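Local atomic coordinates of L-lysine 6-oxidase (Marinomonas mediterranea, PDB entry 3WEU), a protein that oxidises the side-chain amine of free L-lysine with a built-in cysteine tryptophylquinone cofactor, releasing ammonium and hydrogen peroxide, the latter making it antibacterial. Residues Ile153-Ile158 with Lys177-Leu182; Thr260-Cys265 with Met434-Ile439; Ile518-Phe523 with Pro573-Ser578. All blocks are in the same frame, centred on the assembly; numbering follows the deposited sequence.

Contact 1 (Ile153-Ile158 with Lys177-Leu182); sequences ISINNI and KHFESL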
# COMPACT_ATOMS: atom_id res chain seq x y z
N ILE A 153 33.02 -9.66 -14.28
CA ILE A 153 32.05 -10.76 -14.36
C ILE A 153 30.74 -10.15 -14.83
O ILE A 153 29.80 -9.91 -14.07
CB ILE A 153 31.90 -11.48 -12.99
CG1 ILE A 153 33.25 -11.90 -12.39
CG2 ILE A 153 31.05 -12.72 -13.08
CD1 ILE A 153 33.11 -12.20 -10.88
N SER A 154 30.64 -9.95 -16.14
CA SER A 154 29.60 -9.11 -16.70
C SER A 154 28.60 -9.91 -17.54
O SER A 154 28.97 -10.91 -18.11
CB SER A 154 30.25 -8.11 -17.63
OG SER A 154 29.31 -7.38 -18.36
N ILE A 155 27.41 -9.35 -17.70
CA ILE A 155 26.40 -9.92 -18.60
C ILE A 155 26.86 -9.76 -20.01
O ILE A 155 26.37 -10.46 -20.85
CB ILE A 155 25.02 -9.31 -18.47
CG1 ILE A 155 25.00 -7.85 -18.90
CG2 ILE A 155 24.52 -9.56 -17.07
CD1 ILE A 155 23.59 -7.27 -18.98
N ASN A 156 27.85 -8.90 -20.24
CA ASN A 156 28.38 -8.68 -21.61
C ASN A 156 29.62 -9.51 -21.97
O ASN A 156 30.15 -9.38 -23.05
CB ASN A 156 28.64 -7.19 -21.79
CG ASN A 156 27.36 -6.39 -21.71
OD1 ASN A 156 26.35 -6.81 -22.23
ND2 ASN A 156 27.38 -5.26 -21.03
N ASN A 157 30.12 -10.40 -21.12
CA ASN A 157 31.30 -11.22 -21.51
C ASN A 157 31.17 -12.65 -21.01
O ASN A 157 32.08 -13.30 -20.55
CB ASN A 157 32.57 -10.50 -21.08
CG ASN A 157 32.72 -10.43 -19.57
OD1 ASN A 157 31.77 -10.77 -18.81
ND2 ASN A 157 33.94 -10.14 -19.13
N ILE A 158 29.94 -13.14 -21.08
CA ILE A 158 29.67 -14.48 -20.65
C ILE A 158 30.36 -15.33 -21.70
O ILE A 158 30.08 -15.16 -22.86
CB ILE A 158 28.15 -14.77 -20.71
CG1 ILE A 158 27.42 -13.97 -19.65
CG2 ILE A 158 27.90 -16.29 -20.59
CD1 ILE A 158 25.94 -13.80 -19.92
N LYS A 177 17.73 -0.59 -11.41
CA LYS A 177 17.02 -0.87 -12.67
C LYS A 177 17.63 -1.94 -13.56
O LYS A 177 16.88 -2.75 -14.17
CB LYS A 177 16.87 0.42 -13.47
CG LYS A 177 16.09 1.45 -12.71
CD LYS A 177 15.38 2.46 -13.60
CE LYS A 177 14.22 3.06 -12.81
NZ LYS A 177 14.27 4.55 -12.83
N HIS A 178 18.96 -1.91 -13.66
CA HIS A 178 19.72 -2.67 -14.68
C HIS A 178 20.84 -3.46 -14.14
O HIS A 178 21.88 -2.93 -13.86
CB HIS A 178 20.27 -1.74 -15.77
CG HIS A 178 19.19 -1.10 -16.59
ND1 HIS A 178 18.82 0.23 -16.46
CD2 HIS A 178 18.31 -1.65 -17.48
CE1 HIS A 178 17.79 0.48 -17.25
NE2 HIS A 178 17.46 -0.64 -17.87
N PHE A 179 20.62 -4.75 -13.99
CA PHE A 179 21.70 -5.63 -13.53
C PHE A 179 22.74 -5.83 -14.62
O PHE A 179 22.41 -6.12 -15.75
CB PHE A 179 21.15 -7.00 -13.11
CG PHE A 179 22.21 -7.93 -12.75
CD1 PHE A 179 22.80 -7.86 -11.49
CD2 PHE A 179 22.76 -8.79 -13.68
CE1 PHE A 179 23.90 -8.67 -11.19
CE2 PHE A 179 23.84 -9.58 -13.39
CZ PHE A 179 24.41 -9.54 -12.14
N GLU A 180 24.02 -5.77 -14.27
CA GLU A 180 25.09 -5.89 -15.24
C GLU A 180 26.25 -6.76 -14.83
O GLU A 180 26.93 -7.29 -15.68
CB GLU A 180 25.64 -4.49 -15.55
CG GLU A 180 24.87 -3.81 -16.65
CD GLU A 180 25.39 -2.39 -16.93
OE1 GLU A 180 25.33 -1.96 -18.08
OE2 GLU A 180 25.85 -1.73 -15.99
N SER A 181 26.54 -6.88 -13.53
CA SER A 181 27.74 -7.46 -13.11
C SER A 181 27.63 -8.08 -11.69
O SER A 181 26.98 -7.53 -10.82
CB SER A 181 28.85 -6.41 -13.08
OG SER A 181 30.08 -6.98 -12.67
N LEU A 182 28.41 -9.12 -11.48
CA LEU A 182 28.64 -9.71 -10.16
C LEU A 182 29.97 -9.30 -9.50
O LEU A 182 30.25 -9.61 -8.35
CB LEU A 182 28.55 -11.19 -10.33
CG LEU A 182 27.25 -11.92 -9.87
CD1 LEU A 182 25.99 -11.22 -9.40
CD2 LEU A 182 27.21 -13.34 -10.38
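Ser154 and Ser181 form a non-hydrogen-bonded antiparallel pair, CA to CA 4.4 Å, where strand 150-154 ends and strand 181-187 begins, at an outlying part of the N-terminal region. One backbone bond lies to each side of the pair. Leu182 N donates to Ile153 O at 3.0 Å, nearly straight and in the carbonyl plane, while Ile155 N donates to Glu180 O at 2.9 Å with the donor tilted 27° from that plane. CA-H...O contacts from Ser181 to Ile153 O and from Ser154 to Glu180 O add to them.

Beyond the pair Ile155 packs on Phe179. Its CG2 sits 3.7 Å from Phe179 CE2, meeting the ring obliquely; CD1 packs against Phe179 O. At the other end Ile153 CG2, anti to its backbone N, touches Leu182 CB.

After the pair the first strand leaves in a type I turn, Ser154 to Asn157. Ser154 OG accepts from Asn156 N at 2.8 Å, an ST turn, and Asn157 OD1 takes Ser154 N.

Strand 137-145 lies against the contact: its Arg142 donates to Ser154 O and Asn157 OD1, and its Ile137 packs on Phe179 and Leu182. Ser181 OG is hydrogen-bonded to Glu152 on strand 150-154, and Phe201 meets Phe179 edge-to-face.

Contact 2 (Thr260-Cys265 with Met434-Ile439); sequences TLSDTC and MDTASI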
# COMPACT_ATOMS: atom_id res chain seq x y z
N THR A 260 33.24 -15.51 15.65
CA THR A 260 33.45 -15.22 14.23
C THR A 260 33.23 -16.47 13.40
O THR A 260 33.23 -17.62 13.90
CB THR A 260 34.86 -14.71 13.91
OG1 THR A 260 35.80 -15.79 13.97
CG2 THR A 260 35.32 -13.64 14.91
N LEU A 261 33.12 -16.27 12.09
CA LEU A 261 33.07 -17.45 11.21
C LEU A 261 34.34 -18.27 11.21
O LEU A 261 34.31 -19.51 11.02
CB LEU A 261 32.69 -17.04 9.81
CG LEU A 261 31.78 -17.89 8.92
CD1 LEU A 261 32.56 -18.64 7.91
CD2 LEU A 261 30.69 -18.76 9.58
N SER A 262 35.49 -17.64 11.49
CA SER A 262 36.69 -18.46 11.79
C SER A 262 36.53 -19.36 13.02
O SER A 262 36.87 -20.55 12.95
CB SER A 262 37.96 -17.63 11.90
OG SER A 262 39.11 -18.44 12.17
N ASP A 263 35.96 -18.83 14.09
CA ASP A 263 35.64 -19.68 15.24
C ASP A 263 34.70 -20.83 14.77
O ASP A 263 34.89 -21.96 15.19
CB ASP A 263 34.98 -18.92 16.37
CG ASP A 263 35.85 -17.85 16.90
OD1 ASP A 263 37.01 -18.13 17.15
OD2 ASP A 263 35.40 -16.69 16.96
N THR A 264 33.74 -20.53 13.89
CA THR A 264 32.83 -21.57 13.41
C THR A 264 33.62 -22.68 12.71
O THR A 264 33.47 -23.91 13.01
CB THR A 264 31.76 -21.03 12.49
OG1 THR A 264 30.96 -20.08 13.20
CG2 THR A 264 30.87 -22.17 11.95
N CYS A 265 34.48 -22.29 11.77
CA CYS A 265 35.26 -23.27 11.00
C CYS A 265 36.18 -24.07 11.92
O CYS A 265 36.30 -25.28 11.73
CB CYS A 265 36.05 -22.62 9.84
SG CYS A 265 34.96 -22.04 8.55
N MET A 434 46.31 -16.66 7.17
CA MET A 434 45.58 -16.09 6.02
C MET A 434 44.14 -16.63 5.93
O MET A 434 43.18 -15.90 5.52
CB MET A 434 46.34 -16.44 4.75
CG MET A 434 47.75 -15.87 4.75
SD MET A 434 48.50 -16.34 3.12
CE MET A 434 47.39 -15.42 2.14
N ASP A 435 43.96 -17.83 6.48
CA ASP A 435 42.65 -18.42 6.48
C ASP A 435 41.77 -17.83 7.59
O ASP A 435 40.57 -17.73 7.42
CB ASP A 435 42.72 -19.92 6.71
CG ASP A 435 43.25 -20.68 5.50
OD1 ASP A 435 43.37 -20.07 4.40
OD2 ASP A 435 43.52 -21.91 5.69
N THR A 436 42.37 -17.43 8.70
CA THR A 436 41.53 -16.83 9.75
C THR A 436 41.19 -15.37 9.45
O THR A 436 40.14 -14.88 9.89
CB THR A 436 42.21 -16.99 11.12
OG1 THR A 436 43.43 -16.25 11.14
CG2 THR A 436 42.46 -18.43 11.40
N ALA A 437 42.06 -14.68 8.70
CA ALA A 437 41.93 -13.25 8.51
C ALA A 437 40.78 -12.88 7.62
O ALA A 437 40.37 -11.75 7.67
CB ALA A 437 43.18 -12.63 7.93
N SER A 438 40.30 -13.80 6.79
CA SER A 438 39.18 -13.47 5.94
C SER A 438 37.89 -13.66 6.73
O SER A 438 37.16 -12.69 7.04
CB SER A 438 39.19 -14.37 4.70
OG SER A 438 39.34 -15.73 5.09
N ILE A 439 37.62 -14.91 7.06
CA ILE A 439 36.35 -15.26 7.69
C ILE A 439 36.27 -14.90 9.16
O ILE A 439 35.19 -14.87 9.72
CB ILE A 439 35.97 -16.71 7.46
CG1 ILE A 439 37.06 -17.65 7.89
CG2 ILE A 439 35.66 -16.92 5.98
CD1 ILE A 439 36.52 -19.08 8.01
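Helix 261-272 meets helix 433-439 at its capped N-terminal turn, and Ile439 is the residue on which the two come together. The short axes run 8.6 Å apart at closest approach, with 129° between their N-to-C directions.

Ile439 reaches the first turn with both backbone and side chain. Its carbonyl O accepts a weak, bent bond from Ser262 N at 3.3 Å and also lies against Leu261 CB. The side chain spreads over the same turn. CG1, placed between the backbone N and the carbonyl carbon (chi1 54°), comes against N and CA of Ser262, and CD1 beyond it ends 3.4 Å from Cys265 SG, one helical turn on from Leu261. Leu261 packs on the same side chain, its CD1 3.9 Å from Ile439 CB and also near Ile439 CG2 and CD1.

At the next position Ser262 OG, anti to its backbone N, touches the methyl CG2 of Thr436 at 3.4 Å. Ser262 OG is hydrogen-bonded to Tyr467 OH, while Thr436 OG1 turns back to Asp433 O in its own helix.

The start of helix 261-272 is held by reciprocal bonds: Asp263 N donates to Thr260 OG1 at 3.0 Å, and Thr260 N to Asp263 OD2 at 2.8 Å, on the anti side of the carboxylate. Arg305 forms a salt bridge to the same OD2, which probably steadies the charge of Asp263.

Helix 433-439 in turn rests on strand 4-13, with Asp435 hydrogen-bonded to His6 and Ser8 and Ser438 to Ile9. The Thr260 and Asp263 pairing is a capping box, the classic N-terminal closure of a helix; Ile439 packs on Leu261, Ser262 and Cys265 of the same turn.

Contact 3 (Ile518-Phe523 with Pro573-Ser578); sequences IQTVNF and PPAYYS. With EDO (1,2-ethanediol), chain J.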
# COMPACT_ATOMS: atom_id res chain seq x y z
N ILE A 518 17.92 -5.13 17.02
CA ILE A 518 17.61 -5.66 18.31
C ILE A 518 16.41 -6.60 18.18
O ILE A 518 15.68 -6.56 17.14
CB ILE A 518 17.31 -4.58 19.34
CG1 ILE A 518 16.11 -3.67 18.97
CG2 ILE A 518 18.57 -3.70 19.51
CD1 ILE A 518 14.75 -4.24 19.34
N GLN A 519 16.25 -7.44 19.20
CA GLN A 519 15.02 -8.26 19.30
C GLN A 519 14.50 -8.13 20.70
O GLN A 519 15.29 -8.15 21.63
CB GLN A 519 15.38 -9.71 19.04
CG GLN A 519 14.17 -10.58 18.72
CD GLN A 519 13.56 -10.35 17.37
OE1 GLN A 519 14.20 -9.90 16.42
NE2 GLN A 519 12.25 -10.66 17.28
N THR A 520 13.18 -8.01 20.86
CA THR A 520 12.56 -8.08 22.15
C THR A 520 12.16 -9.53 22.37
O THR A 520 11.25 -10.04 21.69
CB THR A 520 11.35 -7.09 22.08
OG1 THR A 520 11.92 -5.75 22.02
CG2 THR A 520 10.56 -7.18 23.28
N VAL A 521 12.83 -10.20 23.29
CA VAL A 521 12.79 -11.67 23.45
C VAL A 521 12.13 -12.07 24.79
O VAL A 521 12.55 -11.67 25.89
CB VAL A 521 14.21 -12.28 23.40
CG1 VAL A 521 14.13 -13.79 23.32
CG2 VAL A 521 15.01 -11.68 22.21
N ASN A 522 11.08 -12.89 24.68
CA ASN A 522 10.38 -13.38 25.85
C ASN A 522 11.36 -14.22 26.68
O ASN A 522 12.11 -15.03 26.10
CB ASN A 522 9.21 -14.32 25.43
CG ASN A 522 8.67 -15.06 26.61
OD1 ASN A 522 9.07 -16.17 26.88
ND2 ASN A 522 7.90 -14.38 27.40
N PHE A 523 11.26 -14.15 28.00
CA PHE A 523 12.11 -15.03 28.78
C PHE A 523 11.37 -15.86 29.85
O PHE A 523 11.97 -16.31 30.82
CB PHE A 523 13.25 -14.27 29.38
CG PHE A 523 12.86 -13.11 30.25
CD1 PHE A 523 12.82 -13.25 31.61
CD2 PHE A 523 12.69 -11.84 29.72
CE1 PHE A 523 12.54 -12.18 32.46
CE2 PHE A 523 12.38 -10.76 30.56
CZ PHE A 523 12.29 -10.93 31.93
N PRO A 573 5.30 -10.81 26.65
CA PRO A 573 5.93 -10.28 27.87
C PRO A 573 6.02 -11.37 28.93
O PRO A 573 5.18 -12.25 28.92
CB PRO A 573 4.95 -9.26 28.35
CG PRO A 573 4.04 -8.99 27.21
CD PRO A 573 3.97 -10.22 26.42
N PRO A 574 7.00 -11.34 29.83
CA PRO A 574 8.00 -10.29 29.91
C PRO A 574 9.15 -10.56 28.95
O PRO A 574 9.48 -11.74 28.64
CB PRO A 574 8.47 -10.37 31.38
CG PRO A 574 8.37 -11.85 31.65
CD PRO A 574 7.05 -12.24 30.99
N ALA A 575 9.73 -9.49 28.41
CA ALA A 575 10.72 -9.66 27.38
C ALA A 575 11.93 -8.81 27.63
O ALA A 575 11.87 -7.83 28.41
CB ALA A 575 10.16 -9.34 26.04
N TYR A 576 13.03 -9.19 26.97
CA TYR A 576 14.34 -8.53 27.15
C TYR A 576 14.89 -8.01 25.84
O TYR A 576 14.85 -8.66 24.81
CB TYR A 576 15.35 -9.51 27.80
CG TYR A 576 16.54 -8.82 28.42
CD1 TYR A 576 16.47 -8.28 29.72
CD2 TYR A 576 17.71 -8.66 27.72
CE1 TYR A 576 17.55 -7.68 30.28
CE2 TYR A 576 18.80 -8.01 28.28
CZ TYR A 576 18.70 -7.52 29.56
OH TYR A 576 19.76 -6.90 30.12
N TYR A 577 15.38 -6.77 25.90
CA TYR A 577 15.99 -6.09 24.75
C TYR A 577 17.34 -6.64 24.43
O TYR A 577 18.30 -6.53 25.26
CB TYR A 577 16.11 -4.61 25.15
CG TYR A 577 16.49 -3.63 24.08
CD1 TYR A 577 15.51 -3.00 23.31
CD2 TYR A 577 17.81 -3.25 23.90
CE1 TYR A 577 15.84 -2.08 22.35
CE2 TYR A 577 18.14 -2.29 22.95
CZ TYR A 577 17.14 -1.72 22.20
OH TYR A 577 17.46 -0.74 21.31
N SER A 578 17.42 -7.33 23.31
CA SER A 578 18.58 -8.19 23.00
C SER A 578 19.13 -7.79 21.68
O SER A 578 18.35 -7.58 20.76
CB SER A 578 18.17 -9.66 22.98
OG SER A 578 17.50 -9.96 24.24
C1 EDO J . 15.36 2.69 18.82
O1 EDO J . 16.51 2.77 17.99
C2 EDO J . 15.81 1.92 20.07
O2 EDO J . 15.80 0.50 19.82
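Tyr576 O is gripped by two donors that come from opposite faces of its carbonyl plane: Val521 N from the neighbouring strand at 3.0 Å, and Ser578 OG from its own strand, also at 3.0 Å but 66° out of the plane. The hydroxyl is thus turned back onto the backbone two residues earlier, while Val521 CG2 packs 3.6 Å from Ser578 OG.

Tyr576 N returns a bond to Val521 O, and Gln519 and Ser578 exchange a pair, of which Gln519 N to Ser578 O is the shorter at 2.6 Å, nearly along the C=O axis. Phe523 N adds a last bond to Pro574 O.

An aromatic ring packs near each end of the pairing. Ile518 lies over the Tyr577 ring, its CB above one face toward the rim, 4.3 Å from the ring centroid, and its CG2 3.6 Å from Tyr577 CZ. Tyr577 OH shares a 2.6 Å hydrogen bond with O2 of a 1,2-ethanediol, probably from the crystallisation liquor; the diol is also hydrogen-bonded to Trp587 NE1.

At the far end the Phe523 and Pro574 side chains cross at about a right angle, with Pro574 CG over one face of the Phe523 ring, toward its rim, a CH-pi contact; the Ala575 carbonyl carbon and Tyr576 N lie at the ring's edge. The Pro573-Pro574 peptide bond is cis. Between the rings Thr520 CG2 meets Ala575 CB at 3.5 Å, on the face that also carries Tyr577 and Asn522. Asn522 ND2 is taken by Leu572 O and Ser524 OG.

Val521 and Ser578 face Phe402 of strand 400-402. The arrangement is a two-stranded antiparallel sheet, set close in sequence to both partners of the cofactor cross-link, Cys516 and Trp581.

From the N terminus the three contacts come in series, each closing its own loop before the next opens. Contact 1 shuts a short excursion of 18 residues, almost without regular structure, within the N-terminal region. Contact 2 spans 168 residues and brings helix 261-272 against helix 433-439 of the C-terminal domain family, so that the first helix is tied through the second to the N-terminal sheet. Contact 3 closes 49 residues that include the long strands 530-543 and 557-571. Contact 2 lies about 17 Å from each of the others, nearest atoms, and closer to the chain centre; contacts 1 and 3 are on opposite sides of that centre, their own centres 43 Å apart.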